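Local coordinates for protein COG0546: Predicted phosphatases (Streptococcus pneumoniae, PDB 2AH5) that is a haloacid dehalogenase-like hydrolase of unknown substrate, probably a phosphatase that hydrolyses phosphate esters, at residues A[7-12]-A[100-105]; A[14-19]-A[83-88]; A[20-25]-A[73-78]. One frame throughout, in Å; residues are numbered along the deposited sequence.

Contact 1. Residues A[7-12]-A[100-105]; sequences IFFDLD and YPLYIT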
loop_
_atom_site.group_PDB
_atom_site.type_symbol
_atom_site.label_atom_id
_atom_site.label_comp_id
_atom_site.label_asym_id
_atom_site.label_seq_id
_atom_site.Cartn_x
_atom_site.Cartn_y
_atom_site.Cartn_z
ATOM N N ILE A 7 -7.387 -1.538 -13.187
ATOM C CA ILE A 7 -6.071 -1.440 -12.569
ATOM C C ILE A 7 -6.201 -1.119 -11.073
ATOM O O ILE A 7 -6.882 -0.148 -10.699
ATOM C CB ILE A 7 -5.182 -0.384 -13.267
ATOM C CG1 ILE A 7 -5.062 -0.663 -14.781
ATOM C CG2 ILE A 7 -3.816 -0.341 -12.588
ATOM C CD1 ILE A 7 -4.135 0.328 -15.533
ATOM N N PHE A 8 -5.591 -1.967 -10.228
ATOM C CA PHE A 8 -5.605 -1.802 -8.764
ATOM C C PHE A 8 -4.246 -1.248 -8.304
ATOM O O PHE A 8 -3.205 -1.711 -8.767
ATOM C CB PHE A 8 -5.819 -3.152 -8.045
ATOM C CG PHE A 8 -7.141 -3.827 -8.338
ATOM C CD1 PHE A 8 -8.174 -3.161 -9.007
ATOM C CD2 PHE A 8 -7.364 -5.131 -7.871
ATOM C CE1 PHE A 8 -9.406 -3.796 -9.244
ATOM C CE2 PHE A 8 -8.603 -5.769 -8.088
ATOM C CZ PHE A 8 -9.612 -5.114 -8.778
ATOM N N PHE A 9 -4.262 -0.340 -7.334
ATOM C CA PHE A 9 -3.038 0.240 -6.812
ATOM C C PHE A 9 -2.945 0.021 -5.305
ATOM O O PHE A 9 -3.949 0.204 -4.605
ATOM C CB PHE A 9 -3.061 1.734 -7.033
ATOM C CG PHE A 9 -2.843 2.136 -8.446
ATOM C CD1 PHE A 9 -3.912 2.205 -9.313
ATOM C CD2 PHE A 9 -1.576 2.462 -8.889
ATOM C CE1 PHE A 9 -3.717 2.602 -10.632
ATOM C CE2 PHE A 9 -1.373 2.885 -10.219
ATOM C CZ PHE A 9 -2.449 2.936 -11.068
ATOM N N ASP A 10 -1.772 -0.371 -4.804
ATOM C CA ASP A 10 -1.467 -0.200 -3.365
ATOM C C ASP A 10 -1.339 1.330 -3.141
ATOM O O ASP A 10 -1.158 2.078 -4.095
ATOM C CB ASP A 10 -0.152 -0.921 -2.966
ATOM C CG ASP A 10 -0.070 -1.229 -1.449
ATOM O OD1 ASP A 10 -0.927 -0.766 -0.658
ATOM O OD2 ASP A 10 0.872 -1.951 -1.033
ATOM N N LEU A 11 -1.436 1.789 -1.898
ATOM C CA LEU A 11 -1.457 3.231 -1.576
ATOM C C LEU A 11 -0.094 3.618 -1.046
ATOM O O LEU A 11 0.704 4.157 -1.780
ATOM C CB LEU A 11 -2.549 3.557 -0.538
ATOM C CG LEU A 11 -2.765 5.032 -0.176
ATOM C CD1 LEU A 11 -3.014 5.890 -1.418
ATOM C CD2 LEU A 11 -3.956 5.154 0.802
ATOM N N ASP A 12 0.162 3.335 0.234
ATOM C CA ASP A 12 1.468 3.580 0.852
ATOM C C ASP A 12 2.564 2.836 0.118
ATOM O O ASP A 12 2.406 1.670 -0.203
ATOM C CB ASP A 12 1.477 3.089 2.299
ATOM C CG ASP A 12 0.439 3.743 3.118
ATOM O OD1 ASP A 12 0.708 4.844 3.598
ATOM O OD2 ASP A 12 -0.670 3.175 3.257
ATOM N N TYR A 100 -8.438 3.426 -18.364
ATOM C CA TYR A 100 -8.894 2.362 -17.460
ATOM C C TYR A 100 -9.555 2.928 -16.215
ATOM O O TYR A 100 -9.148 3.973 -15.732
ATOM C CB TYR A 100 -7.691 1.551 -16.940
ATOM C CG TYR A 100 -6.898 0.808 -17.983
ATOM C CD1 TYR A 100 -7.256 -0.478 -18.352
ATOM C CD2 TYR A 100 -5.784 1.397 -18.588
ATOM C CE1 TYR A 100 -6.522 -1.192 -19.319
ATOM C CE2 TYR A 100 -5.045 0.712 -19.541
ATOM C CZ TYR A 100 -5.434 -0.595 -19.906
ATOM O OH TYR A 100 -4.724 -1.307 -20.857
ATOM N N PRO A 101 -10.540 2.192 -15.660
ATOM C CA PRO A 101 -11.030 2.493 -14.327
ATOM C C PRO A 101 -9.904 2.063 -13.372
ATOM O O PRO A 101 -9.317 1.002 -13.592
ATOM C CB PRO A 101 -12.261 1.582 -14.188
ATOM C CG PRO A 101 -11.966 0.402 -15.064
ATOM C CD PRO A 101 -11.177 0.989 -16.241
ATOM N N LEU A 102 -9.590 2.903 -12.391
ATOM C CA LEU A 102 -8.563 2.656 -11.383
ATOM C C LEU A 102 -9.171 2.501 -9.998
ATOM O O LEU A 102 -10.166 3.204 -9.667
ATOM C CB LEU A 102 -7.611 3.842 -11.310
ATOM C CG LEU A 102 -7.050 4.399 -12.614
ATOM C CD1 LEU A 102 -6.115 5.549 -12.325
ATOM C CD2 LEU A 102 -6.370 3.298 -13.441
ATOM N N TYR A 103 -8.566 1.624 -9.193
ATOM C CA TYR A 103 -9.037 1.357 -7.821
ATOM C C TYR A 103 -7.857 1.337 -6.875
ATOM O O TYR A 103 -6.745 0.887 -7.240
ATOM C CB TYR A 103 -9.754 -0.005 -7.753
ATOM C CG TYR A 103 -10.897 -0.057 -8.723
ATOM C CD1 TYR A 103 -12.134 0.484 -8.375
ATOM C CD2 TYR A 103 -10.713 -0.551 -10.020
ATOM C CE1 TYR A 103 -13.190 0.485 -9.273
ATOM C CE2 TYR A 103 -11.786 -0.580 -10.934
ATOM C CZ TYR A 103 -13.009 -0.048 -10.542
ATOM O OH TYR A 103 -14.068 -0.050 -11.413
ATOM N N ILE A 104 -8.073 1.833 -5.662
ATOM C CA ILE A 104 -7.107 1.538 -4.622
ATOM C C ILE A 104 -7.523 0.270 -3.862
ATOM O O ILE A 104 -8.699 0.115 -3.466
ATOM C CB ILE A 104 -6.932 2.736 -3.672
ATOM C CG1 ILE A 104 -6.169 3.841 -4.405
ATOM C CG2 ILE A 104 -6.186 2.333 -2.423
ATOM C CD1 ILE A 104 -6.352 5.214 -3.788
ATOM N N THR A 105 -6.529 -0.595 -3.629
ATOM C CA THR A 105 -6.661 -1.826 -2.799
ATOM C C THR A 105 -5.534 -1.860 -1.755
ATOM O O THR A 105 -4.387 -2.165 -2.078
ATOM C CB THR A 105 -6.611 -3.105 -3.648
ATOM O OG1 THR A 105 -5.434 -3.091 -4.478
ATOM C CG2 THR A 105 -7.815 -3.222 -4.494
#

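Contact 2. Residues A[14-19]-A[83-88]; sequences TLVDSS and AQLFPQ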
loop_
_atom_site.group_PDB
_atom_site.type_symbol
_atom_site.label_atom_id
_atom_site.label_comp_id
_atom_site.label_asym_id
_atom_site.label_seq_id
_atom_site.Cartn_x
_atom_site.Cartn_y
_atom_site.Cartn_z
ATOM N N THR A 14 3.552 3.026 -2.837
ATOM C CA THR A 14 3.342 2.909 -4.276
ATOM C C THR A 14 2.924 4.273 -4.858
ATOM O O THR A 14 3.686 4.901 -5.601
ATOM C CB THR A 14 2.283 1.806 -4.565
ATOM O OG1 THR A 14 2.804 0.534 -4.162
ATOM C CG2 THR A 14 1.925 1.766 -6.031
ATOM N N LEU A 15 1.736 4.744 -4.488
ATOM C CA LEU A 15 1.282 6.080 -4.876
ATOM C C LEU A 15 1.866 7.137 -3.937
ATOM O O LEU A 15 2.263 8.233 -4.369
ATOM C CB LEU A 15 -0.255 6.151 -4.855
ATOM C CG LEU A 15 -0.971 5.168 -5.782
ATOM C CD1 LEU A 15 -2.458 5.095 -5.487
ATOM C CD2 LEU A 15 -0.727 5.546 -7.241
ATOM N N VAL A 16 1.944 6.772 -2.659
ATOM C CA VAL A 16 2.158 7.753 -1.605
ATOM C C VAL A 16 3.432 7.444 -0.850
ATOM O O VAL A 16 3.585 6.351 -0.315
ATOM C CB VAL A 16 0.939 7.863 -0.626
ATOM C CG1 VAL A 16 1.265 8.867 0.472
ATOM C CG2 VAL A 16 -0.327 8.324 -1.399
ATOM N N ASP A 17 4.348 8.411 -0.830
ATOM C CA ASP A 17 5.484 8.346 0.059
ATOM C C ASP A 17 5.062 8.788 1.459
ATOM O O ASP A 17 5.215 9.963 1.846
ATOM C CB ASP A 17 6.682 9.182 -0.452
ATOM C CG ASP A 17 7.911 8.993 0.409
ATOM O OD1 ASP A 17 7.796 8.310 1.451
ATOM O OD2 ASP A 17 8.987 9.512 0.058
ATOM N N SER A 18 4.560 7.824 2.218
ATOM C CA SER A 18 4.031 8.089 3.559
ATOM C C SER A 18 5.140 7.896 4.612
ATOM O O SER A 18 4.846 7.876 5.817
ATOM C CB SER A 18 2.863 7.142 3.835
ATOM O OG SER A 18 3.162 5.834 3.358
ATOM N N SER A 19 6.387 7.695 4.164
ATOM C CA SER A 19 7.471 7.234 5.078
ATOM C C SER A 19 7.746 8.156 6.267
ATOM O O SER A 19 7.957 7.655 7.361
ATOM C CB SER A 19 8.797 6.948 4.350
ATOM O OG SER A 19 9.303 8.121 3.738
ATOM N N ALA A 83 3.259 13.038 4.568
ATOM C CA ALA A 83 3.181 12.166 3.405
ATOM C C ALA A 83 3.112 13.043 2.153
ATOM O O ALA A 83 2.685 14.201 2.221
ATOM C CB ALA A 83 1.959 11.283 3.503
ATOM N N GLN A 84 3.562 12.493 1.030
ATOM C CA GLN A 84 3.620 13.219 -0.222
ATOM C C GLN A 84 3.606 12.197 -1.360
ATOM O O GLN A 84 4.096 11.067 -1.206
ATOM C CB GLN A 84 4.877 14.092 -0.262
ATOM C CG GLN A 84 6.188 13.313 -0.344
ATOM C CD GLN A 84 7.423 14.181 -0.079
ATOM O OE1 GLN A 84 7.624 14.689 1.043
ATOM N NE2 GLN A 84 8.258 14.341 -1.096
ATOM N N LEU A 85 3.037 12.564 -2.503
ATOM C CA LEU A 85 3.082 11.659 -3.649
ATOM C C LEU A 85 4.517 11.407 -4.067
ATOM O O LEU A 85 5.370 12.299 -3.952
ATOM C CB LEU A 85 2.314 12.242 -4.834
ATOM C CG LEU A 85 0.827 12.496 -4.596
ATOM C CD1 LEU A 85 0.217 13.094 -5.861
ATOM C CD2 LEU A 85 0.082 11.224 -4.217
ATOM N N PHE A 86 4.789 10.208 -4.566
ATOM C CA PHE A 86 6.071 9.970 -5.227
ATOM C C PHE A 86 6.141 10.808 -6.515
ATOM O O PHE A 86 5.109 11.194 -7.063
ATOM C CB PHE A 86 6.255 8.473 -5.554
ATOM C CG PHE A 86 6.642 7.646 -4.373
ATOM C CD1 PHE A 86 7.958 7.695 -3.863
ATOM C CD2 PHE A 86 5.713 6.810 -3.755
ATOM C CE1 PHE A 86 8.322 6.925 -2.765
ATOM C CE2 PHE A 86 6.088 6.031 -2.630
ATOM C CZ PHE A 86 7.401 6.098 -2.158
ATOM N N PRO A 87 7.363 11.108 -6.995
ATOM C CA PRO A 87 7.472 11.901 -8.238
ATOM C C PRO A 87 6.732 11.246 -9.409
ATOM O O PRO A 87 6.691 10.032 -9.458
ATOM C CB PRO A 87 8.972 11.904 -8.498
ATOM C CG PRO A 87 9.595 11.743 -7.103
ATOM C CD PRO A 87 8.682 10.772 -6.414
ATOM N N GLN A 88 6.138 12.033 -10.317
ATOM C CA GLN A 88 5.475 11.512 -11.537
ATOM C C GLN A 88 4.180 10.680 -11.306
ATOM O O GLN A 88 3.575 10.140 -12.258
ATOM C CB GLN A 88 6.484 10.702 -12.387
ATOM C CG GLN A 88 7.767 11.444 -12.773
ATOM C CD GLN A 88 7.497 12.763 -13.473
ATOM O OE1 GLN A 88 7.795 13.836 -12.939
ATOM N NE2 GLN A 88 6.906 12.692 -14.658
#

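Contact 3. Residues A[20-25]-A[73-78]; sequences IGIHNA and SYYKAK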
loop_
_atom_site.group_PDB
_atom_site.type_symbol
_atom_site.label_atom_id
_atom_site.label_comp_id
_atom_site.label_asym_id
_atom_site.label_seq_id
_atom_site.Cartn_x
_atom_site.Cartn_y
_atom_site.Cartn_z
ATOM N N ILE A 20 7.759 9.472 6.067
ATOM C CA ILE A 20 8.024 10.382 7.208
ATOM C C ILE A 20 6.990 10.193 8.338
ATOM O O ILE A 20 7.358 10.042 9.503
ATOM C CB ILE A 20 8.171 11.876 6.804
ATOM C CG1 ILE A 20 9.333 12.052 5.808
ATOM C CG2 ILE A 20 8.459 12.735 8.053
ATOM C CD1 ILE A 20 9.331 13.347 5.072
ATOM N N GLY A 21 5.706 10.197 8.003
ATOM C CA GLY A 21 4.662 10.012 9.017
ATOM C C GLY A 21 4.643 8.629 9.665
ATOM O O GLY A 21 4.339 8.515 10.855
ATOM N N ILE A 22 4.926 7.566 8.900
ATOM C CA ILE A 22 4.992 6.213 9.471
ATOM C C ILE A 22 6.181 6.137 10.429
ATOM O O ILE A 22 6.032 5.710 11.577
ATOM C CB ILE A 22 5.090 5.135 8.351
ATOM C CG1 ILE A 22 3.816 5.154 7.492
ATOM C CG2 ILE A 22 5.303 3.722 8.941
ATOM C CD1 ILE A 22 3.927 4.253 6.211
ATOM N N HIS A 23 7.336 6.609 9.959
ATOM C CA HIS A 23 8.538 6.642 10.789
ATOM C C HIS A 23 8.256 7.401 12.080
ATOM O O HIS A 23 8.583 6.915 13.157
ATOM C CB HIS A 23 9.697 7.301 10.043
ATOM C CG HIS A 23 11.004 7.250 10.773
ATOM N ND1 HIS A 23 11.355 8.181 11.728
ATOM C CD2 HIS A 23 12.043 6.386 10.690
ATOM C CE1 HIS A 23 12.560 7.900 12.195
ATOM N NE2 HIS A 23 13.003 6.822 11.574
ATOM N N ASN A 24 7.679 8.595 11.970
ATOM C CA ASN A 24 7.367 9.408 13.148
ATOM C C ASN A 24 6.377 8.745 14.111
ATOM O O ASN A 24 6.484 8.870 15.358
ATOM C CB ASN A 24 6.857 10.792 12.732
ATOM C CG ASN A 24 7.964 11.700 12.193
ATOM O OD1 ASN A 24 9.152 11.383 12.275
ATOM N ND2 ASN A 24 7.559 12.841 11.621
ATOM N N ALA A 25 5.378 8.076 13.561
ATOM C CA ALA A 25 4.459 7.323 14.409
ATOM C C ALA A 25 5.211 6.224 15.188
ATOM O O ALA A 25 4.962 6.046 16.391
ATOM C CB ALA A 25 3.319 6.742 13.582
ATOM N N SER A 73 -2.609 6.886 17.584
ATOM C CA SER A 73 -2.781 8.217 18.184
ATOM C C SER A 73 -1.887 9.303 17.576
ATOM O O SER A 73 -2.287 10.478 17.505
ATOM C CB SER A 73 -2.587 8.176 19.723
ATOM O OG SER A 73 -1.220 8.328 20.120
ATOM N N TYR A 74 -0.675 8.940 17.167
ATOM C CA TYR A 74 0.146 9.867 16.422
ATOM C C TYR A 74 -0.329 9.884 14.954
ATOM O O TYR A 74 -0.494 10.954 14.352
ATOM C CB TYR A 74 1.634 9.507 16.519
ATOM C CG TYR A 74 2.520 10.480 15.780
ATOM C CD1 TYR A 74 3.153 11.541 16.449
ATOM C CD2 TYR A 74 2.695 10.370 14.407
ATOM C CE1 TYR A 74 3.969 12.452 15.758
ATOM C CE2 TYR A 74 3.494 11.278 13.707
ATOM C CZ TYR A 74 4.132 12.312 14.389
ATOM O OH TYR A 74 4.905 13.210 13.679
ATOM N N TYR A 75 -0.578 8.705 14.392
ATOM C CA TYR A 75 -0.784 8.617 12.938
ATOM C C TYR A 75 -2.036 9.352 12.445
ATOM O O TYR A 75 -1.988 10.099 11.452
ATOM C CB TYR A 75 -0.764 7.163 12.448
ATOM C CG TYR A 75 -0.527 7.141 10.961
ATOM C CD1 TYR A 75 0.753 7.322 10.450
ATOM C CD2 TYR A 75 -1.588 7.013 10.073
ATOM C CE1 TYR A 75 0.992 7.370 9.076
ATOM C CE2 TYR A 75 -1.368 7.068 8.679
ATOM C CZ TYR A 75 -0.064 7.236 8.205
ATOM O OH TYR A 75 0.175 7.270 6.852
ATOM N N LYS A 76 -3.153 9.143 13.138
ATOM C CA LYS A 76 -4.428 9.776 12.758
ATOM C C LYS A 76 -4.386 11.301 12.816
ATOM O O LYS A 76 -4.899 11.988 11.915
ATOM C CB LYS A 76 -5.581 9.222 13.622
ATOM C CG LYS A 76 -5.940 7.765 13.306
ATOM C CD LYS A 76 -6.551 7.617 11.883
ATOM C CE LYS A 76 -8.046 7.311 11.916
ATOM N NZ LYS A 76 -8.619 7.253 10.534
ATOM N N ALA A 77 -3.750 11.834 13.849
ATOM C CA ALA A 77 -3.695 13.277 14.083
ATOM C C ALA A 77 -2.556 13.985 13.361
ATOM O O ALA A 77 -2.668 15.173 13.053
ATOM C CB ALA A 77 -3.616 13.571 15.595
ATOM N N LYS A 78 -1.464 13.261 13.089
ATOM C CA LYS A 78 -0.226 13.891 12.624
ATOM C C LYS A 78 0.444 13.134 11.474
ATOM O O LYS A 78 0.800 13.737 10.461
ATOM C CB LYS A 78 0.784 14.056 13.774
ATOM C CG LYS A 78 0.544 15.276 14.674
ATOM C CD LYS A 78 1.638 15.482 15.780
ATOM C CE LYS A 78 3.058 15.659 15.214
ATOM N NZ LYS A 78 3.226 16.920 14.425
#

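Contact 1. Residues A[7-12]-A[100-105]
Ile7, Phe8 and Phe9 pair in parallel with Leu102, Tyr103 and Ile104 in the core of the Rossmann-like sheet of the HAD fold, where strand 6-9 lies between strands 102-106 and 157-161. The ladder has four backbone bonds: Ile7 N to Pro101 O, Tyr103 N to Ile7 O, Phe9 N to Tyr103 O at 2.8 Å, and Thr105 N to Phe9 O at 2.9 Å.

On the face of Ile7 and Phe9, Leu102 CD2 reaches both Ile7 CB and, at 3.9 Å, the edge of the Phe9 ring at CE1. Ile7 CD1 is anti to CA (chi2 -178°), and this extended end lies over one face of the Tyr100 ring, CD1 3.6 Å from Tyr100 CD2. Helix 89-97 packs on this face through Leu93 and Leu96.

On the other face, Phe8 CE1 comes to 3.6 Å from Tyr103 CD2, the ring planes 87° apart. Thr105 CG2 lies 4.3 Å from the Phe8 ring centroid, off-centre, and helix 139-149 packs on Phe8 and Thr105 through Ala146.

The strand runs out into Asp10 and Asp12, which fit the DxDx(T/V) signature of HAD phosphatases. Asp10 OD1 accepts from Leu11 N at 2.9 Å, while OD2 lies close to Asp162 and Asp166; this acidic cluster just past the end of an apolar strand is consistent with a metal-dependent phosphatase site.

Contact 2. Residues A[14-19]-A[83-88]
Val16 and Asp17 run antiparallel to Leu85 and Gln84 in a two-strand ribbon, Val16-Leu85 being a non-hydrogen-bonded pair and Asp17-Gln84 a hydrogen-bonded one. In HAD phosphatases with a helical cap inserted after the first strand, such a ribbon is commonly the linker between core and cap, and probably is here; strand 16-17 leads into helix 19-33, and strand 84-85 follows helix 64-79.

Asp17 N donates to Gln84 O at 2.7 Å, and Gln84 N returns a bond to Asp17 O from above the carbonyl plane, 49° out of it. Phe86 N adds a third bond, to Leu15 O at 3.2 Å.

The Phe86 ring lies against 14-19. Asp17 CB sits over one face, 3.6 Å from the ring centroid, in a CH-pi contact, and the carboxylate plane is nearly parallel to the ring, 7° away. The backbone also meets this ring: Thr14 O is 3.3 Å from Phe86 CD2 and Val16 O 3.4 Å from Phe86 CE2, both approaching obliquely. Trp182 meets Phe86 edge-to-face and donates through NE1 to Thr14 O, joining the Phe86 ring and Thr14 to the loop after strand 176-180.

Away from that ring, Val16 spreads its two methyls: CG1 touches Ala83 CB at 3.9 Å, and CG2 meets Leu85 CD2. Ala83 CB also rests on Ser18 CA; the OG of Ser18 is hydrogen-bonded to Asp12 OD1.

With CG anti to the backbone N (chi1 -174°), the Asp17 carboxylate carbon lies 3.8 Å from Phe86 CE1. Beyond it, OD1 closes an Asx turn by accepting from Ser19 N, and takes Ser19 OG on its syn lone pair at 2.7 Å.

Contact 3. Residues A[20-25]-A[73-78]
Tyr74 and Tyr75 of one helix pack on Gly21, Ile22, Asn24 and Ala25 of another, mainly by van der Waals contact. Tyr74 spreads over the backbone: its CD2 is 3.5 Å from Ala25 CA, and Asn24 O lies above the centre of one ring face. Lys78 CB, from the helix of Tyr74 itself, lies over the opposite face, so the ring lies between Asn24 O and Lys78 CB. With CG anti to the backbone N (chi1 -178°), Tyr74 CG comes to 4.0 Å from Ala25 CA.

Apolar side chains add smaller contacts. Ala25 CB touches Tyr74 CD2 at 3.8 Å and also meets the edge of the Tyr75 ring near CD1. Ile22 CG1 approaches Tyr75 CE1 obliquely at 3.9 Å. Gly21 presents its bare backbone to the same ring, its carbonyl O lying at the ring edge, 3.8 Å from Tyr75 CD1.

The helices, 19-33 and 64-79, belong to the helical cap inserted between the first and second core strands, as in HAD phosphatases of this cap type. Their short segments run roughly antiparallel, at 144°, with axes 9.0 Å apart.

Polar groups sit at the ends of the two tyrosines. Tyr74 OH rests 3.2 Å from Asn24 CB, and the amide plane of Asn24 stands almost upright to the ring, 85° from it. Glu82 OE1 receives hydrogen bonds from both Tyr74 OH and Asn24 ND2, bringing the two side chains to one carboxylate. Tyr75 OH is hydrogen-bonded to Lys108 NZ, which also forms a salt bridge with Asp12 OD1.

Overall arrangement
From the N terminus, the chain lays down strand 6-9, passes through the acidic turn into 14-19, and enters the cap at helix 19-33. After further cap helices it packs helix 64-79 on that helix, closing contact 3, the innermost loop. It then returns through 83-88, which closes contact 2 around it, and after helix 89-97 reaches 100-105, which closes contact 1 around both. The three are thus nested, without crossing: cap, linker ribbon and core sheet in turn. Contacts 1 and 2 join directly through Leu11 O and Val16 N, 3.0 Å apart, a probable hydrogen bond, while the centres of contacts 1 and 3 are about 23 Å apart.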